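Local structure of glycerate dehydrogenase (6P2I) at residues Ile3-Lys8 against Ile47-Trp52; Asp7-Leu12 against Phe26-Asp31; Asn40-Thr45 against Ser64-Leu69. The protein reduces acyclic imino acids, which a partner oxidase can supply, and probably takes hydride from NADPH, bound here together with D-arginine. All blocks are in the same frame, centred on the assembly; numbering follows the deposited sequence. Where two conformers were deposited one is given.

Interaction 1 (Ile3-Lys8 against Ile47-Trp52). With DAR (D-arginine), chain D.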
loop_
_atom_site.group_PDB
_atom_site.type_symbol
_atom_site.label_atom_id
_atom_site.label_comp_id
_atom_site.label_asym_id
_atom_site.label_seq_id
_atom_site.Cartn_x
_atom_site.Cartn_y
_atom_site.Cartn_z
ATOM N N ILE A 3 39.645 -12.043 0.955
ATOM C CA ILE A 3 38.383 -11.332 0.783
ATOM C C ILE A 3 37.872 -10.990 2.173
ATOM O O ILE A 3 37.831 -11.860 3.051
ATOM C CB ILE A 3 37.363 -12.191 0.014
ATOM C CG1 ILE A 3 37.979 -12.659 -1.305
ATOM C CG2 ILE A 3 36.035 -11.425 -0.198
ATOM C CD1 ILE A 3 37.369 -13.925 -1.854
ATOM N N THR A 4 37.519 -9.726 2.390
ATOM C CA THR A 4 37.143 -9.264 3.723
ATOM C C THR A 4 35.860 -8.455 3.663
ATOM O O THR A 4 35.808 -7.418 2.994
ATOM C CB THR A 4 38.246 -8.417 4.350
ATOM O OG1 THR A 4 39.458 -9.173 4.395
ATOM C CG2 THR A 4 37.851 -8.031 5.770
ATOM N N TYR A 5 34.840 -8.921 4.374
ATOM C CA TYR A 5 33.639 -8.127 4.634
ATOM C C TYR A 5 33.983 -7.276 5.853
ATOM O O TYR A 5 34.070 -7.783 6.978
ATOM C CB TYR A 5 32.445 -9.051 4.858
ATOM C CG TYR A 5 31.056 -8.472 4.595
ATOM C CD1 TYR A 5 30.634 -7.303 5.215
ATOM C CD2 TYR A 5 30.166 -9.118 3.751
ATOM C CE1 TYR A 5 29.348 -6.779 4.999
ATOM C CE2 TYR A 5 28.880 -8.602 3.522
ATOM C CZ TYR A 5 28.485 -7.434 4.150
ATOM O OH TYR A 5 27.214 -6.930 3.938
ATOM N N ILE A 6 34.241 -5.982 5.633
ATOM C CA ILE A 6 34.925 -5.190 6.656
ATOM C C ILE A 6 34.022 -4.670 7.761
ATOM O O ILE A 6 34.534 -4.138 8.751
ATOM C CB ILE A 6 35.673 -3.989 6.043
ATOM C CG1 ILE A 6 34.690 -2.932 5.531
ATOM C CG2 ILE A 6 36.658 -4.462 4.972
ATOM C CD1 ILE A 6 35.375 -1.598 5.184
ATOM N N ASP A 7 32.698 -4.793 7.636
ATOM C CA ASP A 7 31.809 -4.306 8.684
ATOM C C ASP A 7 30.574 -5.201 8.739
ATOM O O ASP A 7 30.403 -6.102 7.919
ATOM C CB ASP A 7 31.450 -2.813 8.499
ATOM C CG ASP A 7 30.978 -2.466 7.078
ATOM O OD1 ASP A 7 30.616 -3.376 6.313
ATOM O OD2 ASP A 7 30.996 -1.260 6.729
ATOM N N LYS A 8 29.730 -4.970 9.749
ATOM C CA LYS A 8 28.714 -5.936 10.174
ATOM C C LYS A 8 27.673 -6.213 9.097
ATOM O O LYS A 8 26.884 -5.323 8.750
ATOM C CB LYS A 8 28.018 -5.434 11.443
ATOM C CG LYS A 8 27.034 -6.407 12.059
ATOM C CD LYS A 8 26.635 -5.955 13.457
ATOM C CE LYS A 8 25.643 -4.801 13.413
ATOM N NZ LYS A 8 24.219 -5.249 13.493
ATOM N N ILE A 47 40.370 -8.243 -1.997
ATOM C CA ILE A 47 39.001 -7.819 -2.262
ATOM C C ILE A 47 38.378 -7.421 -0.935
ATOM O O ILE A 47 38.558 -8.116 0.071
ATOM C CB ILE A 47 38.176 -8.940 -2.928
ATOM C CG1 ILE A 47 38.825 -9.374 -4.245
ATOM C CG2 ILE A 47 36.725 -8.498 -3.118
ATOM C CD1 ILE A 47 38.148 -10.588 -4.875
ATOM N N ALA A 48 37.675 -6.289 -0.920
ATOM C CA ALA A 48 36.946 -5.854 0.263
ATOM C C ALA A 48 35.470 -5.729 -0.074
ATOM O O ALA A 48 35.113 -5.394 -1.204
ATOM C CB ALA A 48 37.455 -4.513 0.794
ATOM N N ILE A 49 34.628 -5.995 0.925
ATOM C CA ILE A 49 33.176 -5.813 0.842
ATOM C C ILE A 49 32.778 -4.860 1.958
ATOM O O ILE A 49 33.233 -5.009 3.096
ATOM C CB ILE A 49 32.419 -7.141 0.986
ATOM C CG1 ILE A 49 32.946 -8.179 -0.007
ATOM C CG2 ILE A 49 30.892 -6.903 0.797
ATOM C CD1 ILE A 49 32.702 -9.608 0.429
ATOM N N VAL A 50 31.928 -3.886 1.648
ATOM C CA VAL A 50 31.584 -2.861 2.623
ATOM C C VAL A 50 30.075 -2.640 2.611
ATOM O O VAL A 50 29.433 -2.709 1.555
ATOM C CB VAL A 50 32.352 -1.550 2.345
ATOM C CG1 VAL A 50 31.975 -0.975 0.974
ATOM C CG2 VAL A 50 32.113 -0.540 3.453
ATOM N N GLU A 51 29.509 -2.403 3.795
ATOM C CA GLU A 51 28.074 -2.132 3.927
ATOM C C GLU A 51 27.762 -0.796 4.579
ATOM O O GLU A 51 26.774 -0.142 4.208
ATOM C CB GLU A 51 27.387 -3.247 4.730
ATOM C CG GLU A 51 25.889 -2.969 4.947
ATOM C CD GLU A 51 25.087 -4.160 5.414
ATOM O OE1 GLU A 51 23.900 -3.959 5.762
ATOM O OE2 GLU A 51 25.614 -5.286 5.430
ATOM N N TRP A 52 28.583 -0.361 5.541
ATOM C CA TRP A 52 28.252 0.776 6.392
ATOM C C TRP A 52 29.303 1.865 6.418
ATOM O O TRP A 52 28.977 3.002 6.776
ATOM C CB TRP A 52 28.055 0.323 7.848
ATOM C CG TRP A 52 27.054 -0.761 8.037
ATOM C CD1 TRP A 52 27.294 -2.108 8.127
ATOM C CD2 TRP A 52 25.640 -0.594 8.164
ATOM N NE1 TRP A 52 26.108 -2.782 8.316
ATOM C CE2 TRP A 52 25.080 -1.873 8.334
ATOM C CE3 TRP A 52 24.793 0.523 8.145
ATOM C CZ2 TRP A 52 23.702 -2.074 8.484
ATOM C CZ3 TRP A 52 23.429 0.327 8.301
ATOM C CH2 TRP A 52 22.898 -0.963 8.473
HETATM N N DAR D . 20.897 2.111 0.754
HETATM C CA DAR D . 20.256 0.997 0.055
HETATM C CB DAR D . 19.885 -0.138 1.021
HETATM C CG DAR D . 21.096 -0.777 1.709
HETATM C CD DAR D . 20.752 -2.135 2.315
HETATM N NE DAR D . 21.874 -2.878 2.888
HETATM C CZ DAR D . 22.210 -4.083 2.418
HETATM N NH1 DAR D . 21.875 -4.439 1.174
HETATM N NH2 DAR D . 22.886 -4.947 3.176
HETATM C C DAR D . 21.118 0.526 -1.102
HETATM O O DAR D . 21.117 -0.657 -1.497
HETATM O OXT DAR D . 21.821 1.367 -1.659
#
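Tyr5 sets its ring against Ile49 and its hydroxyl against Glu51, so one side chain joins apolar sheet packing to a ligand site. Its CG stands anti to the backbone N (chi1 -156°), which carries the ring out on the sheet face it shares with Ile49, and the two side chains cross at about a right angle. CG2 of Ile49 lies 3.9 Å from the centroid of the Tyr5 ring, a CH-pi contact shifted toward the rim. Tyr5 OH donates to Glu51 OE2 at 2.7 Å, meeting that oxygen on its anti side. The extended Glu51 chain commits its other oxygen, OE1, to NH2 of D-arginine at 2.9 Å and to Thr10 OG1; Tyr5 is thus a second-shell residue behind a ligand-binding carboxylate. A phenylalanine here would probably leave Glu51 OE2 without this donor and its carboxylate freer to turn away from the ligand.

Asp7 straps down the backbone after the strand. Its CG sits between the backbone N and the carbonyl carbon (chi1 49°); OD1 receives Glu51 N on its syn lone pair at 2.9 Å. Trp52 N reaches Asp7 OD2 from above the carboxylate plane, 2.8 Å away, and Thr53 OG1 also bonds OD2. The Trp52 indole gives NE1 to Lys8 O at 2.7 Å, in the ring plane.

Earlier in the chain, backbone bonds of a parallel strand pair run from Thr4 N to Ile47 O, Ile49 N to Thr4 O and Ile6 N to Ile49 O. Strands 25-28 and 68-71 flank this central pair; Phe26 packs on Ile3, Tyr5 and Ile49, while helix 35-43 lays Leu42 on Ile6 and Ala48.

Interaction 2 (Asp7-Leu12 against Phe26-Asp31)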
loop_
_atom_site.group_PDB
_atom_site.type_symbol
_atom_site.label_atom_id
_atom_site.label_comp_id
_atom_site.label_asym_id
_atom_site.label_seq_id
_atom_site.Cartn_x
_atom_site.Cartn_y
_atom_site.Cartn_z
ATOM N N ASP A 7 32.698 -4.793 7.636
ATOM C CA ASP A 7 31.809 -4.306 8.684
ATOM C C ASP A 7 30.574 -5.201 8.739
ATOM O O ASP A 7 30.403 -6.102 7.919
ATOM C CB ASP A 7 31.450 -2.813 8.499
ATOM C CG ASP A 7 30.978 -2.466 7.078
ATOM O OD1 ASP A 7 30.616 -3.376 6.313
ATOM O OD2 ASP A 7 30.996 -1.260 6.729
ATOM N N LYS A 8 29.730 -4.970 9.749
ATOM C CA LYS A 8 28.714 -5.936 10.174
ATOM C C LYS A 8 27.673 -6.213 9.097
ATOM O O LYS A 8 26.884 -5.323 8.750
ATOM C CB LYS A 8 28.018 -5.434 11.443
ATOM C CG LYS A 8 27.034 -6.407 12.059
ATOM C CD LYS A 8 26.635 -5.955 13.457
ATOM C CE LYS A 8 25.643 -4.801 13.413
ATOM N NZ LYS A 8 24.219 -5.249 13.493
ATOM N N PRO A 9 27.622 -7.424 8.550
ATOM C CA PRO A 9 26.634 -7.697 7.500
ATOM C C PRO A 9 25.233 -7.767 8.080
ATOM O O PRO A 9 25.009 -8.350 9.145
ATOM C CB PRO A 9 27.060 -9.056 6.928
ATOM C CG PRO A 9 28.449 -9.318 7.491
ATOM C CD PRO A 9 28.526 -8.565 8.784
ATOM N N THR A 10 24.286 -7.168 7.362
ATOM C CA THR A 10 22.888 -7.411 7.692
ATOM C C THR A 10 22.541 -8.871 7.471
ATOM O O THR A 10 21.870 -9.499 8.306
ATOM C CB THR A 10 21.987 -6.529 6.846
ATOM O OG1 THR A 10 22.131 -5.172 7.270
ATOM C CG2 THR A 10 20.525 -6.984 7.002
ATOM N N TYR A 11 23.030 -9.439 6.372
ATOM C CA TYR A 11 22.672 -10.791 5.962
ATOM C C TYR A 11 23.888 -11.438 5.322
ATOM O O TYR A 11 24.457 -10.889 4.375
ATOM C CB TYR A 11 21.482 -10.750 4.992
ATOM C CG TYR A 11 20.960 -12.103 4.574
ATOM C CD1 TYR A 11 20.460 -12.997 5.514
ATOM C CD2 TYR A 11 20.957 -12.483 3.236
ATOM C CE1 TYR A 11 19.979 -14.244 5.136
ATOM C CE2 TYR A 11 20.474 -13.722 2.845
ATOM C CZ TYR A 11 19.987 -14.594 3.795
ATOM O OH TYR A 11 19.500 -15.824 3.416
ATOM N N LEU A 12 24.304 -12.582 5.861
ATOM C CA LEU A 12 25.449 -13.323 5.340
ATOM C C LEU A 12 25.319 -14.752 5.839
ATOM O O LEU A 12 25.992 -15.166 6.793
ATOM C CB LEU A 12 26.781 -12.692 5.761
ATOM C CG LEU A 12 27.991 -13.211 4.959
ATOM C CD1 LEU A 12 28.002 -12.651 3.523
ATOM C CD2 LEU A 12 29.307 -12.893 5.676
ATOM N N PHE A 26 38.384 -15.864 3.330
ATOM C CA PHE A 26 37.284 -14.955 3.616
ATOM C C PHE A 26 37.260 -14.634 5.104
ATOM O O PHE A 26 37.288 -15.545 5.942
ATOM C CB PHE A 26 35.960 -15.589 3.175
ATOM C CG PHE A 26 34.768 -14.666 3.244
ATOM C CD1 PHE A 26 34.888 -13.313 2.963
ATOM C CD2 PHE A 26 33.514 -15.169 3.567
ATOM C CE1 PHE A 26 33.782 -12.472 3.025
ATOM C CE2 PHE A 26 32.399 -14.346 3.620
ATOM C CZ PHE A 26 32.525 -12.994 3.345
ATOM N N GLU A 27 37.242 -13.344 5.432
ATOM C CA GLU A 27 37.147 -12.895 6.816
ATOM C C GLU A 27 36.003 -11.904 6.921
ATOM O O GLU A 27 35.852 -11.038 6.061
ATOM C CB GLU A 27 38.440 -12.238 7.304
ATOM C CG GLU A 27 38.379 -11.779 8.766
ATOM C CD GLU A 27 39.732 -11.330 9.303
ATOM O OE1 GLU A 27 40.599 -10.904 8.504
ATOM O OE2 GLU A 27 39.930 -11.417 10.532
ATOM N N VAL A 28 35.200 -12.036 7.972
ATOM C CA VAL A 28 34.034 -11.189 8.184
ATOM C C VAL A 28 34.151 -10.555 9.557
ATOM O O VAL A 28 34.441 -11.247 10.538
ATOM C CB VAL A 28 32.731 -11.997 8.086
ATOM C CG1 VAL A 28 31.525 -11.072 8.216
ATOM C CG2 VAL A 28 32.689 -12.763 6.786
ATOM N N PHE A 29 33.904 -9.250 9.631
ATOM C CA PHE A 29 33.909 -8.509 10.887
ATOM C C PHE A 29 32.486 -8.133 11.253
ATOM O O PHE A 29 31.790 -7.485 10.465
ATOM C CB PHE A 29 34.762 -7.248 10.785
ATOM C CG PHE A 29 36.232 -7.531 10.698
ATOM C CD1 PHE A 29 37.001 -7.619 11.848
ATOM C CD2 PHE A 29 36.843 -7.710 9.470
ATOM C CE1 PHE A 29 38.364 -7.881 11.778
ATOM C CE2 PHE A 29 38.202 -7.970 9.389
ATOM C CZ PHE A 29 38.965 -8.054 10.549
ATOM N N TYR A 30 32.066 -8.511 12.454
ATOM C CA TYR A 30 30.692 -8.234 12.876
ATOM C C TYR A 30 30.636 -7.013 13.786
ATOM O O TYR A 30 30.117 -7.055 14.896
ATOM C CB TYR A 30 30.098 -9.463 13.548
ATOM C CG TYR A 30 29.976 -10.643 12.608
ATOM C CD1 TYR A 30 31.034 -11.537 12.430
ATOM C CD2 TYR A 30 28.814 -10.848 11.883
ATOM C CE1 TYR A 30 30.914 -12.615 11.562
ATOM C CE2 TYR A 30 28.692 -11.908 11.016
ATOM C CZ TYR A 30 29.732 -12.790 10.863
ATOM O OH TYR A 30 29.587 -13.850 9.992
ATOM N N ASP A 31 31.193 -5.904 13.312
ATOM C CA ASP A 31 31.231 -4.672 14.081
ATOM C C ASP A 31 31.219 -3.504 13.109
ATOM O O ASP A 31 31.178 -3.685 11.889
ATOM C CB ASP A 31 32.452 -4.628 15.007
ATOM C CG ASP A 31 33.783 -4.695 14.250
ATOM O OD1 ASP A 31 33.806 -4.467 13.022
ATOM O OD2 ASP A 31 34.815 -4.973 14.895
HETATM O O HOH W 1 26.860 -14.086 9.186
#
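Phe26 and Tyr30 each have Val28 on one ring face, and Leu12 and Pro9 come to the same two rings from the loop. CG2 of Val28 covers the Phe26 face near its rim, whereas CG1 lies 3.6 Å above the plane of the Tyr30 ring. The valine torsion divides the work: with CG1 anti to the backbone N (chi1 -176°), one methyl serves each ring. Leu12 CD2 approaches Phe26 obliquely, 4.0 Å from CZ, and Pro9 CD stands 3.9 Å from CD2 of Tyr30, the two side chains crossing at about a right angle. At the edge of the Tyr30 ring, in its plane, a water is hydrogen-bonded to the hydroxyl and donates to Leu12 O.

Val28 is the hub of this packing. Leu12 meets it tip to tip, CD2 being 3.6 Å from Val28 CG2, and Pro9 CG comes equally close to Val28 CG1. The backbone link is slighter: Lys8 N makes a weak, bent bond to Asp31 O at 2.9 Å, and the same oxygen receives a CA-H contact from Asp7. Past it the aliphatic part of Lys8 lies against the Tyr30 backbone, while the Asp31 carboxylate turns to a salt bridge with Arg41.

Ile17 of helix 14-23 touches both Leu12 and Tyr30, and Met287 of helix 280-298 also packs on Leu12. The arrangement belongs to a beta-alpha-beta crossover, strand 2-5, helix 14-23 and strand 25-28: the loop after the first strand folds across the end of the second, at the edge of the parallel sheet whose strand ends border the D-arginine pocket.

Interaction 3 (Asn40-Thr45 against Ser64-Leu69)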
loop_
_atom_site.group_PDB
_atom_site.type_symbol
_atom_site.label_atom_id
_atom_site.label_comp_id
_atom_site.label_asym_id
_atom_site.label_seq_id
_atom_site.Cartn_x
_atom_site.Cartn_y
_atom_site.Cartn_z
ATOM N N ASN A 40 43.027 -0.397 8.189
ATOM C CA ASN A 40 43.807 -1.615 8.379
ATOM C C ASN A 40 43.148 -2.806 7.694
ATOM O O ASN A 40 43.830 -3.604 7.037
ATOM C CB ASN A 40 44.001 -1.902 9.867
ATOM C CG ASN A 40 45.014 -3.002 10.115
ATOM O OD1 ASN A 40 44.655 -4.144 10.405
ATOM N ND2 ASN A 40 46.294 -2.667 9.982
ATOM N N ARG A 41 41.827 -2.948 7.840
ATOM C CA ARG A 41 41.141 -4.058 7.189
ATOM C C ARG A 41 41.213 -3.923 5.681
ATOM O O ARG A 41 41.436 -4.913 4.976
ATOM C CB ARG A 41 39.687 -4.135 7.654
ATOM C CG ARG A 41 39.554 -4.501 9.119
ATOM C CD ARG A 41 38.176 -4.164 9.667
ATOM N NE ARG A 41 38.153 -4.365 11.115
ATOM C CZ ARG A 41 37.049 -4.334 11.857
ATOM N NH1 ARG A 41 35.855 -4.117 11.293
ATOM N NH2 ARG A 41 37.137 -4.526 13.169
ATOM N N LEU A 42 41.039 -2.699 5.172
ATOM C CA LEU A 42 41.128 -2.490 3.732
ATOM C C LEU A 42 42.534 -2.768 3.211
ATOM O O LEU A 42 42.688 -3.261 2.088
ATOM C CB LEU A 42 40.694 -1.064 3.384
ATOM C CG LEU A 42 39.184 -0.840 3.563
ATOM C CD1 LEU A 42 38.859 0.653 3.664
ATOM C CD2 LEU A 42 38.369 -1.498 2.445
ATOM N N SER A 43 43.558 -2.473 4.004
ATOM C CA SER A 43 44.934 -2.668 3.565
ATOM C C SER A 43 45.447 -4.089 3.773
ATOM O O SER A 43 46.573 -4.392 3.352
ATOM C CB SER A 43 45.861 -1.690 4.294
ATOM O OG SER A 43 45.488 -0.349 4.038
ATOM N N SER A 44 44.657 -4.963 4.395
ATOM C CA SER A 44 45.074 -6.329 4.675
ATOM C C SER A 44 44.375 -7.339 3.773
ATOM O O SER A 44 44.419 -8.543 4.042
ATOM C CB SER A 44 44.825 -6.659 6.146
ATOM O OG SER A 44 45.516 -5.742 6.983
ATOM N N THR A 45 43.739 -6.871 2.702
ATOM C CA THR A 45 42.901 -7.718 1.879
ATOM C C THR A 45 43.106 -7.355 0.414
ATOM O O THR A 45 43.589 -6.270 0.077
ATOM C CB THR A 45 41.427 -7.584 2.304
ATOM O OG1 THR A 45 40.664 -8.676 1.777
ATOM C CG2 THR A 45 40.816 -6.260 1.829
ATOM N N SER A 64 46.866 0.349 1.190
ATOM C CA SER A 64 47.719 -0.415 0.298
ATOM C C SER A 64 47.076 -1.771 0.041
ATOM O O SER A 64 46.060 -2.125 0.649
ATOM C CB SER A 64 49.137 -0.578 0.882
ATOM O OG SER A 64 49.101 -1.323 2.088
ATOM N N ARG A 65 47.666 -2.505 -0.909
ATOM C CA ARG A 65 47.302 -3.875 -1.276
ATOM C C ARG A 65 45.944 -3.994 -1.961
ATOM O O ARG A 65 45.836 -4.654 -3.001
ATOM C CB ARG A 65 47.339 -4.792 -0.051
ATOM C CG ARG A 65 46.927 -6.215 -0.363
ATOM C CD ARG A 65 47.105 -7.133 0.833
ATOM N NE ARG A 65 46.593 -8.476 0.572
ATOM C CZ ARG A 65 46.653 -9.476 1.446
ATOM N NH1 ARG A 65 47.199 -9.278 2.640
ATOM N NH2 ARG A 65 46.171 -10.672 1.130
ATOM N N LEU A 66 44.914 -3.364 -1.392
ATOM C CA LEU A 66 43.544 -3.495 -1.892
ATOM C C LEU A 66 43.456 -3.251 -3.395
ATOM O O LEU A 66 43.974 -2.257 -3.904
ATOM C CB LEU A 66 42.638 -2.503 -1.153
ATOM C CG LEU A 66 41.159 -2.514 -1.553
ATOM C CD1 LEU A 66 40.539 -3.851 -1.185
ATOM C CD2 LEU A 66 40.435 -1.359 -0.886
ATOM N N LYS A 67 42.760 -4.147 -4.106
ATOM C CA LYS A 67 42.570 -3.979 -5.540
ATOM C C LYS A 67 41.116 -3.860 -5.964
ATOM O O LYS A 67 40.856 -3.314 -7.042
ATOM C CB LYS A 67 43.205 -5.146 -6.313
ATOM C CG LYS A 67 44.736 -5.167 -6.280
ATOM C CD LYS A 67 45.313 -3.839 -6.741
ATOM C CE LYS A 67 45.026 -3.605 -8.220
ATOM N NZ LYS A 67 45.404 -2.234 -8.663
ATOM N N TYR A 68 40.168 -4.332 -5.155
ATOM C CA TYR A 68 38.772 -4.434 -5.577
ATOM C C TYR A 68 37.871 -4.245 -4.369
ATOM O O TYR A 68 38.021 -4.949 -3.360
ATOM C CB TYR A 68 38.511 -5.784 -6.240
ATOM C CG TYR A 68 37.124 -5.961 -6.851
ATOM C CD1 TYR A 68 36.452 -4.906 -7.473
ATOM C CD2 TYR A 68 36.506 -7.200 -6.822
ATOM C CE1 TYR A 68 35.170 -5.105 -8.040
ATOM C CE2 TYR A 68 35.265 -7.403 -7.381
ATOM C CZ TYR A 68 34.603 -6.367 -7.986
ATOM O OH TYR A 68 33.358 -6.629 -8.528
ATOM N N LEU A 69 36.957 -3.282 -4.469
ATOM C CA LEU A 69 35.990 -2.981 -3.423
ATOM C C LEU A 69 34.594 -3.225 -3.963
ATOM O O LEU A 69 34.255 -2.736 -5.046
ATOM C CB LEU A 69 36.118 -1.532 -2.953
ATOM C CG LEU A 69 35.114 -1.059 -1.904
ATOM C CD1 LEU A 69 35.319 -1.803 -0.598
ATOM C CD2 LEU A 69 35.243 0.440 -1.681
HETATM O O HOH W 2 49.090 -3.685 3.133
HETATM O O HOH W 3 48.798 -6.936 3.831
#
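Arg65 stretches its side chain across the backbone of Ser43, Ser44 and Thr45, in the connection between helix 35-43 and strand 47-50. CB begins 3.5 Å from Ser43 O. With CG anti to the backbone N (chi1 178°) and the chain extended to NE, CG comes 3.4 Å from Thr45 O, and CD lies near the oxygens of both Ser43 and Thr45. NE passes the Thr45 carbonyl carbon and is held in a salt bridge by Asp46 OD1. The guanidinium then spreads over the Ser44 peptide: Ser44 O sits over its face, 3.2 Å from NH1, at an angle too poor for a hydrogen bond. NH1 instead donates a hydrogen bond to a water at the edge of the group, in plane and 3.1 Å away.

Ser64 N donates to Ser43 OG at 3.2 Å, a hydroxyl also bonded to Ile39 O. A second water bridges the same pair, donating to Ser43 O and bonding Ser64 OG. Ser64 O accepts from Leu66 N at 2.6 Å, closing a classic gamma turn on Arg65 (phi 69°), and meets the CA-H of Ser43 as well. On the inner side, Leu42 CD2 touches Leu66 CD2 at 3.9 Å, and Thr45 CG2 lies beside Leu66 CD1.

Leu42 and Leu66 both close on Ala48 of strand 47-50. This is the helix-on-sheet packing of a parallel alpha/beta fold: the C-terminal part of a crossover helix packs against the loop leading into strand 68-71, at the end of the sheet where its strands begin.

How the interactions relate
All three contacts serve one parallel sheet but different levels of it. Interaction 1 is core, a pair of central strands joined by regular backbone bonds whose trailing loops hold two buried carboxylates, Glu51 on the ligand and Asp7 on backbone amides. Interactions 2 and 3 are only partly buried, and in both, methyl packing on the inner side gives way to water bridges outside. Interaction 2 shares Asp7 and Lys8 with interaction 1 and adds the edge strand 25-28; Thr10 of its loop meets Glu51. Interaction 3 lies at the strand starts, where a helix covers the sheet. Its Arg41 ties the set together, in a salt bridge with Asp31 of interaction 2 and a hydrogen bond to Ile6 O of interaction 1.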